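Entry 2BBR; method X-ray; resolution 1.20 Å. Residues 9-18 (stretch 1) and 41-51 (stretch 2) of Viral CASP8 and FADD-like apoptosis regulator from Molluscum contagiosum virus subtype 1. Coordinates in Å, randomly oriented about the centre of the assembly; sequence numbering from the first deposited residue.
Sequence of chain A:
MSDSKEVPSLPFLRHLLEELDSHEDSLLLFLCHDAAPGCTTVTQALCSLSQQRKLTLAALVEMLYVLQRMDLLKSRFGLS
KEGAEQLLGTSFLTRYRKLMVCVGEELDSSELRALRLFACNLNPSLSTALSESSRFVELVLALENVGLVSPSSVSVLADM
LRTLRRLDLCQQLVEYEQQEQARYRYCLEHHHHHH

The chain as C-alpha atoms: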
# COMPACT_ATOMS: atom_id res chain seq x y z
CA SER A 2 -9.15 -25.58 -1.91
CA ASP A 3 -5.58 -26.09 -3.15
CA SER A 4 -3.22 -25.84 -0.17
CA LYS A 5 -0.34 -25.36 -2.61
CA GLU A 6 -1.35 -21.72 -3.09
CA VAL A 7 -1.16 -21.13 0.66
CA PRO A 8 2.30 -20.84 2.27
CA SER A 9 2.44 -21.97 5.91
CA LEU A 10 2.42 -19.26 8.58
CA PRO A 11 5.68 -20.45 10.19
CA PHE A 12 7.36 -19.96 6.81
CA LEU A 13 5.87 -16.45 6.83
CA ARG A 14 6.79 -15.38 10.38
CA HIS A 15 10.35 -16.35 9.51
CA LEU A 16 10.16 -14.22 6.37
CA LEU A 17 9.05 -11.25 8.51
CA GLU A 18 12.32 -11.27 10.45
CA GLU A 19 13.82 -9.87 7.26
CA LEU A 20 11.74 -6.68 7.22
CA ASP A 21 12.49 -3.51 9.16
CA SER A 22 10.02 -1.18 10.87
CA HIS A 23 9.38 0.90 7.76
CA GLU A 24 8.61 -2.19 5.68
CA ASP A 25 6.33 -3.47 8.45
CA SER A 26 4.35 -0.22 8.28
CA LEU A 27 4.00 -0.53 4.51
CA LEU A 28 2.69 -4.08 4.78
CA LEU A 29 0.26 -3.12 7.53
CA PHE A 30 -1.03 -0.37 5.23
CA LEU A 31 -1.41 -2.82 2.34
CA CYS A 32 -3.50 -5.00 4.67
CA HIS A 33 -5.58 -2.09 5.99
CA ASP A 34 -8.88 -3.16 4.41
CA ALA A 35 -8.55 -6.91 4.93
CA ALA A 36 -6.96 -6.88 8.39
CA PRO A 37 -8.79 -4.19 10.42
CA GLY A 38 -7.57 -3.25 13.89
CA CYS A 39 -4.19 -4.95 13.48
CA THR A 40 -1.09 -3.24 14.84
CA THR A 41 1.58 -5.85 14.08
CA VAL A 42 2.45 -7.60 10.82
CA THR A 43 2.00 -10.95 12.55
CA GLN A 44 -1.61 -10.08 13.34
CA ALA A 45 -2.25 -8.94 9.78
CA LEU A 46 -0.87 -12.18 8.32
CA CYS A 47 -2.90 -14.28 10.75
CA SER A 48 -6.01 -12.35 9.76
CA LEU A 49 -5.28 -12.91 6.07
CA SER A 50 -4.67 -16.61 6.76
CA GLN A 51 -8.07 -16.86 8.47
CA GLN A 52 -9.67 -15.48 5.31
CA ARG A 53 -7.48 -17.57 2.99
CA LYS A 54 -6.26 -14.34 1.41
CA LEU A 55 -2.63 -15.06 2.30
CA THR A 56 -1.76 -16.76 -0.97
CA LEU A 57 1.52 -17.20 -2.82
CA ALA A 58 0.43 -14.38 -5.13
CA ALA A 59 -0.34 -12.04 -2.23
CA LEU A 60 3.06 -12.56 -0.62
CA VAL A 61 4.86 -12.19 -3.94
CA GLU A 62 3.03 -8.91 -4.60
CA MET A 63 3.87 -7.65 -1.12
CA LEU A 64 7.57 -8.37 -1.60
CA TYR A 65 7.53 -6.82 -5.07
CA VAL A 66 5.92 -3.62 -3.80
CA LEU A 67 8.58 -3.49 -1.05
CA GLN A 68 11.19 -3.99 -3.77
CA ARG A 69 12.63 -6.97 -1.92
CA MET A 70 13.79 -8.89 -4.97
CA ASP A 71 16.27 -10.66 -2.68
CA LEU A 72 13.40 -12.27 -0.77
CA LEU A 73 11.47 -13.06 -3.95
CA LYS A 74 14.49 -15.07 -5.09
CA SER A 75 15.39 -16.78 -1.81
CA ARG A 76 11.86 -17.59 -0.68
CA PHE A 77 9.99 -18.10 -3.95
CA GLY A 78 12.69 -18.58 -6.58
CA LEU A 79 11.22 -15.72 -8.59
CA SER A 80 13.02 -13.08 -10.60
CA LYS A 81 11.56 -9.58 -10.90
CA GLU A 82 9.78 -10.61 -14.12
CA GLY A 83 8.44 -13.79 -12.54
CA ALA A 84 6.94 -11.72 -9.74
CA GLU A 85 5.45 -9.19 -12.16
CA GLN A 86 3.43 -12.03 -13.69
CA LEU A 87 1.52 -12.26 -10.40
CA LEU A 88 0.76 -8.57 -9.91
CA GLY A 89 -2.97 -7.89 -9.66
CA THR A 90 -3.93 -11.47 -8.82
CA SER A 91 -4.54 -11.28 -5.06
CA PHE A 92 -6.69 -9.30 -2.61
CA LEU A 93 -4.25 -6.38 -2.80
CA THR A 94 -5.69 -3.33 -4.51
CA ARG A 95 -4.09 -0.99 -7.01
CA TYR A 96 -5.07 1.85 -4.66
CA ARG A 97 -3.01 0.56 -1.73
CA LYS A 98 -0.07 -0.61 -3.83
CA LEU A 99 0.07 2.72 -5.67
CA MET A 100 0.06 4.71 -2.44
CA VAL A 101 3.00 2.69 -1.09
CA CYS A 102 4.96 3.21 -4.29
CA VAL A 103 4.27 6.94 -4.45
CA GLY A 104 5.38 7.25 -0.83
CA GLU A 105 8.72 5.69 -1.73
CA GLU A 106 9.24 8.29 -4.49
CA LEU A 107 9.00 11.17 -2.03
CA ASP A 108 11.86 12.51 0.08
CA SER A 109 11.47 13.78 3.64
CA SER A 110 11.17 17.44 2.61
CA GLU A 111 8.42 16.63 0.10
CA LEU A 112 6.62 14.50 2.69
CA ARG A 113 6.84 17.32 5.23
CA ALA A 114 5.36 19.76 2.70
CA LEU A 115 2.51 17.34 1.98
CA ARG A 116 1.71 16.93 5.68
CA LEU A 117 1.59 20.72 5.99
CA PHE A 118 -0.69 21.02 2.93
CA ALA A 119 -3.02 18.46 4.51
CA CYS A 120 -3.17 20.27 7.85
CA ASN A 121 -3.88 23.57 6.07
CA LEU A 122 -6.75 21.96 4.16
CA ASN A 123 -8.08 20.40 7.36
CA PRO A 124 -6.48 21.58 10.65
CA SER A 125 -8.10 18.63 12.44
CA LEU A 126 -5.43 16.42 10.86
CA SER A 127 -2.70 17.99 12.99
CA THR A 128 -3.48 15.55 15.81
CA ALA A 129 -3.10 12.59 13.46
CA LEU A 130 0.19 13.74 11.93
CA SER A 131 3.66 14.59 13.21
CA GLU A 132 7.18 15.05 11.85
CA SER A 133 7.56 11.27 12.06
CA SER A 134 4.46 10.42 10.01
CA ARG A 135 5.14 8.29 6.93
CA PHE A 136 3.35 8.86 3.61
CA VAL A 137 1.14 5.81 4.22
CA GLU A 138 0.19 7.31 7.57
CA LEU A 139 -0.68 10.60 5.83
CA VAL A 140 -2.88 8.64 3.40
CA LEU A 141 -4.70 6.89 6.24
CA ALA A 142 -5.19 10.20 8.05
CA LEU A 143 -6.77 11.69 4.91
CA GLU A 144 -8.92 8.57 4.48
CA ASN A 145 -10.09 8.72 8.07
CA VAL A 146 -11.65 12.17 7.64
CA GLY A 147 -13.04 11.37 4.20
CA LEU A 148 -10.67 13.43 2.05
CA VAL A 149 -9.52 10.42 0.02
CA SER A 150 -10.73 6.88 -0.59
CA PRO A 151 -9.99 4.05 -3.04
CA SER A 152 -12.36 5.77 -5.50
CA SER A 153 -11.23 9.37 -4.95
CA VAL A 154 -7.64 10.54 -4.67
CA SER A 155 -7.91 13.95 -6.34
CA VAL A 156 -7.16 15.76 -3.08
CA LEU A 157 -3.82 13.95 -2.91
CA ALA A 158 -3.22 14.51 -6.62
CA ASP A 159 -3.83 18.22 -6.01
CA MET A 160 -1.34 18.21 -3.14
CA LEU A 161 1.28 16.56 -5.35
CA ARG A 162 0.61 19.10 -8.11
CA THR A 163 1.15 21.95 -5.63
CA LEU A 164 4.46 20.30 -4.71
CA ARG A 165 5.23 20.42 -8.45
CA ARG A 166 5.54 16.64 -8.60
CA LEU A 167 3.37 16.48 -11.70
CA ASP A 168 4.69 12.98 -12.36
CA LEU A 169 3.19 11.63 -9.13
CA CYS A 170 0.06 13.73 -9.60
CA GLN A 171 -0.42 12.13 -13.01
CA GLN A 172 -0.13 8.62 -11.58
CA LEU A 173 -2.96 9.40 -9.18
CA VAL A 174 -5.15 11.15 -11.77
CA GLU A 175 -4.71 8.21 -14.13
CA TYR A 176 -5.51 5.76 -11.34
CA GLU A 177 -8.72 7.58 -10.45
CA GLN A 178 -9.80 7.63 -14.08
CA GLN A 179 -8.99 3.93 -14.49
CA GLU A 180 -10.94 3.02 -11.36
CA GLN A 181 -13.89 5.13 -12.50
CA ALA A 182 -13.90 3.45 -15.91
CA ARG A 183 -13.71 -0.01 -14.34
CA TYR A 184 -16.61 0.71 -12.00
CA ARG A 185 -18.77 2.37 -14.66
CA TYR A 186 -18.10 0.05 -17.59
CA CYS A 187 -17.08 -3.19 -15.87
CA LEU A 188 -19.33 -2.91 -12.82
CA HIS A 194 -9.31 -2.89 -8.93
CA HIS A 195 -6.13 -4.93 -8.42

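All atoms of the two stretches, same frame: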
# COMPACT_ATOMS: atom_id res chain seq x y z
N SER A 9 2.68 -21.82 4.48
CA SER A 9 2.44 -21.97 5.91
C SER A 9 2.84 -20.72 6.67
O SER A 9 3.77 -20.01 6.28
CB SER A 9 3.23 -23.16 6.47
OG SER A 9 4.60 -22.83 6.61
N LEU A 10 2.13 -20.44 7.76
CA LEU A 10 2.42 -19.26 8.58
C LEU A 10 3.85 -19.26 9.12
O LEU A 10 4.54 -18.24 9.06
CB LEU A 10 1.43 -19.14 9.74
CG LEU A 10 0.06 -18.54 9.42
CD1 LEU A 10 -0.68 -19.41 8.42
CD2 LEU A 10 -0.74 -18.40 10.70
N PRO A 11 4.32 -20.40 9.66
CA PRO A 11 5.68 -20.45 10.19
C PRO A 11 6.69 -19.93 9.16
O PRO A 11 7.60 -19.16 9.48
CB PRO A 11 5.88 -21.93 10.50
CG PRO A 11 4.51 -22.35 10.92
CD PRO A 11 3.64 -21.69 9.87
N PHE A 12 6.51 -20.37 7.92
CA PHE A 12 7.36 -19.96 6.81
C PHE A 12 7.30 -18.44 6.67
O PHE A 12 8.29 -17.78 6.36
CB PHE A 12 6.88 -20.64 5.53
CG PHE A 12 7.54 -20.14 4.28
CD1 PHE A 12 8.87 -20.44 4.00
CD2 PHE A 12 6.82 -19.37 3.36
CE1 PHE A 12 9.47 -20.00 2.83
CE2 PHE A 12 7.41 -18.92 2.19
CZ PHE A 12 8.74 -19.24 1.92
N LEU A 13 6.12 -17.89 6.93
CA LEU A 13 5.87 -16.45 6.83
C LEU A 13 6.48 -15.65 7.99
O LEU A 13 7.15 -14.64 7.76
CB LEU A 13 4.37 -16.19 6.76
CG LEU A 13 3.65 -17.06 5.72
CD1 LEU A 13 2.17 -16.78 5.77
CD2 LEU A 13 4.20 -16.78 4.34
N ARG A 14 6.24 -16.09 9.22
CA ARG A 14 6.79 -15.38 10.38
C ARG A 14 8.30 -15.29 10.27
O ARG A 14 8.92 -14.31 10.69
CB ARG A 14 6.41 -16.09 11.69
CG ARG A 14 5.01 -15.75 12.20
CD ARG A 14 3.93 -16.42 11.38
NE ARG A 14 3.90 -17.87 11.60
CZ ARG A 14 3.61 -18.44 12.76
NH1 ARG A 14 3.33 -17.70 13.83
NH2 ARG A 14 3.61 -19.77 12.87
N HIS A 15 8.90 -16.32 9.68
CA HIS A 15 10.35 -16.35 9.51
C HIS A 15 10.73 -15.31 8.46
O HIS A 15 11.74 -14.61 8.59
CB HIS A 15 10.77 -17.76 9.07
CG HIS A 15 12.24 -17.90 8.85
ND1 HIS A 15 12.82 -17.79 7.61
CD2 HIS A 15 13.25 -18.15 9.72
CE1 HIS A 15 14.13 -17.97 7.72
NE2 HIS A 15 14.41 -18.19 8.99
N LEU A 16 9.92 -15.20 7.42
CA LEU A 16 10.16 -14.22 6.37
C LEU A 16 10.12 -12.80 6.95
O LEU A 16 10.90 -11.94 6.56
CB LEU A 16 9.10 -14.37 5.27
CG LEU A 16 9.12 -13.35 4.13
CD1 LEU A 16 10.47 -13.34 3.45
CD2 LEU A 16 8.02 -13.69 3.13
N LEU A 17 9.21 -12.57 7.89
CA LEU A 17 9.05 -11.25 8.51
C LEU A 17 10.27 -10.74 9.26
O LEU A 17 10.44 -9.53 9.43
CB LEU A 17 7.85 -11.25 9.46
CG LEU A 17 6.46 -11.38 8.83
CD1 LEU A 17 5.40 -11.35 9.92
CD2 LEU A 17 6.24 -10.25 7.83
N GLU A 18 11.12 -11.65 9.73
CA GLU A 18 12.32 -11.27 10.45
C GLU A 18 13.27 -10.52 9.53
O GLU A 18 14.26 -9.93 9.98
CB GLU A 18 13.01 -12.51 11.02
CG GLU A 18 12.20 -13.25 12.07
CD GLU A 18 12.86 -14.54 12.51
OE1 GLU A 18 14.03 -14.49 12.96
OE2 GLU A 18 12.22 -15.60 12.41
N THR A 41 0.33 -5.16 14.40
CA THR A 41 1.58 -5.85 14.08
C THR A 41 1.41 -6.65 12.79
O THR A 41 0.30 -7.08 12.46
CB THR A 41 1.99 -6.82 15.20
OG1 THR A 41 1.04 -7.88 15.29
CG2 THR A 41 2.06 -6.09 16.54
N VAL A 42 2.50 -6.85 12.07
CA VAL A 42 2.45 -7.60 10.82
C VAL A 42 1.99 -9.03 11.06
O VAL A 42 1.28 -9.61 10.24
CB VAL A 42 3.83 -7.63 10.13
CG1 VAL A 42 3.72 -8.33 8.78
CG2 VAL A 42 4.35 -6.22 9.94
N THR A 43 2.39 -9.59 12.20
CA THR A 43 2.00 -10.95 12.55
C THR A 43 0.48 -11.06 12.59
O THR A 43 -0.10 -11.99 12.05
CB THR A 43 2.58 -11.37 13.91
OG1 THR A 43 4.01 -11.40 13.84
CG2 THR A 43 2.07 -12.75 14.32
N GLN A 44 -0.16 -10.09 13.24
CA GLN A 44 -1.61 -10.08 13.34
C GLN A 44 -2.24 -10.00 11.96
O GLN A 44 -3.18 -10.73 11.66
CB GLN A 44 -2.10 -8.88 14.16
CG GLN A 44 -1.69 -8.89 15.62
CD GLN A 44 -2.31 -7.75 16.39
OE1 GLN A 44 -2.25 -6.59 15.96
NE2 GLN A 44 -2.91 -8.06 17.53
N ALA A 45 -1.72 -9.11 11.13
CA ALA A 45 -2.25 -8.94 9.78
C ALA A 45 -2.18 -10.25 8.99
O ALA A 45 -3.15 -10.64 8.35
CB ALA A 45 -1.48 -7.85 9.05
N LEU A 46 -1.03 -10.92 9.04
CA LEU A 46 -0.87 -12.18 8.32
C LEU A 46 -1.83 -13.24 8.84
O LEU A 46 -2.42 -14.00 8.06
CB LEU A 46 0.57 -12.69 8.44
CG LEU A 46 1.65 -11.82 7.79
CD1 LEU A 46 3.00 -12.51 7.93
CD2 LEU A 46 1.32 -11.60 6.32
N CYS A 47 -1.99 -13.31 10.16
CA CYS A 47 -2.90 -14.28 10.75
C CYS A 47 -4.32 -14.00 10.27
O CYS A 47 -5.06 -14.92 9.95
CB CYS A 47 -2.84 -14.20 12.28
SG CYS A 47 -1.24 -14.68 12.99
N SER A 48 -4.68 -12.73 10.22
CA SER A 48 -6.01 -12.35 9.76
C SER A 48 -6.20 -12.76 8.30
O SER A 48 -7.26 -13.28 7.93
CB SER A 48 -6.20 -10.84 9.90
OG SER A 48 -7.51 -10.47 9.50
N LEU A 49 -5.19 -12.53 7.47
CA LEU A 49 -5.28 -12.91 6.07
C LEU A 49 -5.38 -14.43 5.94
O LEU A 49 -6.10 -14.94 5.09
CB LEU A 49 -4.08 -12.39 5.28
CG LEU A 49 -3.96 -10.87 5.14
CD1 LEU A 49 -2.74 -10.55 4.29
CD2 LEU A 49 -5.21 -10.30 4.50
N SER A 50 -4.65 -15.15 6.79
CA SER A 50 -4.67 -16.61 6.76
C SER A 50 -6.08 -17.11 7.07
O SER A 50 -6.58 -18.03 6.42
CB SER A 50 -3.68 -17.17 7.78
OG SER A 50 -2.36 -16.74 7.50
N GLN A 51 -6.72 -16.50 8.06
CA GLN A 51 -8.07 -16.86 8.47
C GLN A 51 -9.06 -16.73 7.32
O GLN A 51 -10.04 -17.48 7.23
CB GLN A 51 -8.53 -15.96 9.61
CG GLN A 51 -7.83 -16.19 10.93
CD GLN A 51 -8.01 -15.03 11.88
OE1 GLN A 51 -9.07 -14.40 11.90
NE2 GLN A 51 -6.99 -14.74 12.67

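The two stretches are helices that run in nearly opposite directions, with 153° between their N-to-C directions and a closest axis approach of 10.7 Å. The register follows from this: Leu10 lies nearest Cys47 (CA to CA 7.6 Å), whereas Leu17, seven residues on, lies nearest Val42 (CA to CA 7.9 Å). No hydrogen bond crosses between the stretches. Main-chain polar groups are largely used within each helix, as in Leu17 N to Leu13 O at 2.9 Å and Leu46 N to Val42 O at 2.9 Å, so the pairing rests on side-chain packing, which buries 371 Å² summed over both sides.

Leu17 contributes most, with 73 Å² covered. Its CA-to-CB bond points toward the second helix, and its m,t rotamer (chi1 -68°, chi2 180°) sets both methyls against Val42 and Leu46; the closest pairs are Leu17 CD2 to Val42 CG1 and Leu17 CD1 to Leu46 CD1, each 3.3 Å. Both are short separations for methyl carbons and indicate tight packing. Leu17 CD1 also comes within 4.2 Å of Thr43 OG1, a van der Waals approach, since a methyl carbon offers no conventional hydrogen-bonding group to the hydroxyl.

Leu46 is the counterpart on the second helix, with 61 Å² covered and the same m,t rotamer (chi1 -65°, chi2 -177°). Its CB also points toward the partner. Besides meeting Leu17, its CD1 lies 4.1 Å from Leu13 CB, so this one methyl touches two residues spaced four apart, about one helical turn, on the first helix. Leu13, Leu17, Val42 and Leu46 thus form a continuous apolar patch, consistent with the burial of three of them; Leu17 remains partly exposed.

Leu10 extends the contact toward the other end, with 54 Å² covered. Here chi1 is -80° and chi2 62°, and both methyls lie near Ser50 OG, Leu10 CD1 at 3.3 Å and Leu10 CD2 at 4.0 Å, and Leu10 CD2 also reaches Cys47 SG at 4.4 Å, an apolar contact. The Ser50 hydroxyl can sit against a methyl without losing its polar partner, because Ser50 OG donates to Leu46 O at 2.8 Å within its own helix.

Both helices begin with a side-chain cap that serves an otherwise unpaired amide of the first turn. Thr41 OG1 accepts from Gln44 N at 3.2 Å with an N-H...O angle of 158°; Ser9 OG accepts from Phe12 N at 3.4 Å and 156°, a weak bond. Neither capping residue touches the opposite stretch, so the caps belong to the individual helices, and side-chain packing centred on Leu17, Leu46 and Leu10 joins them.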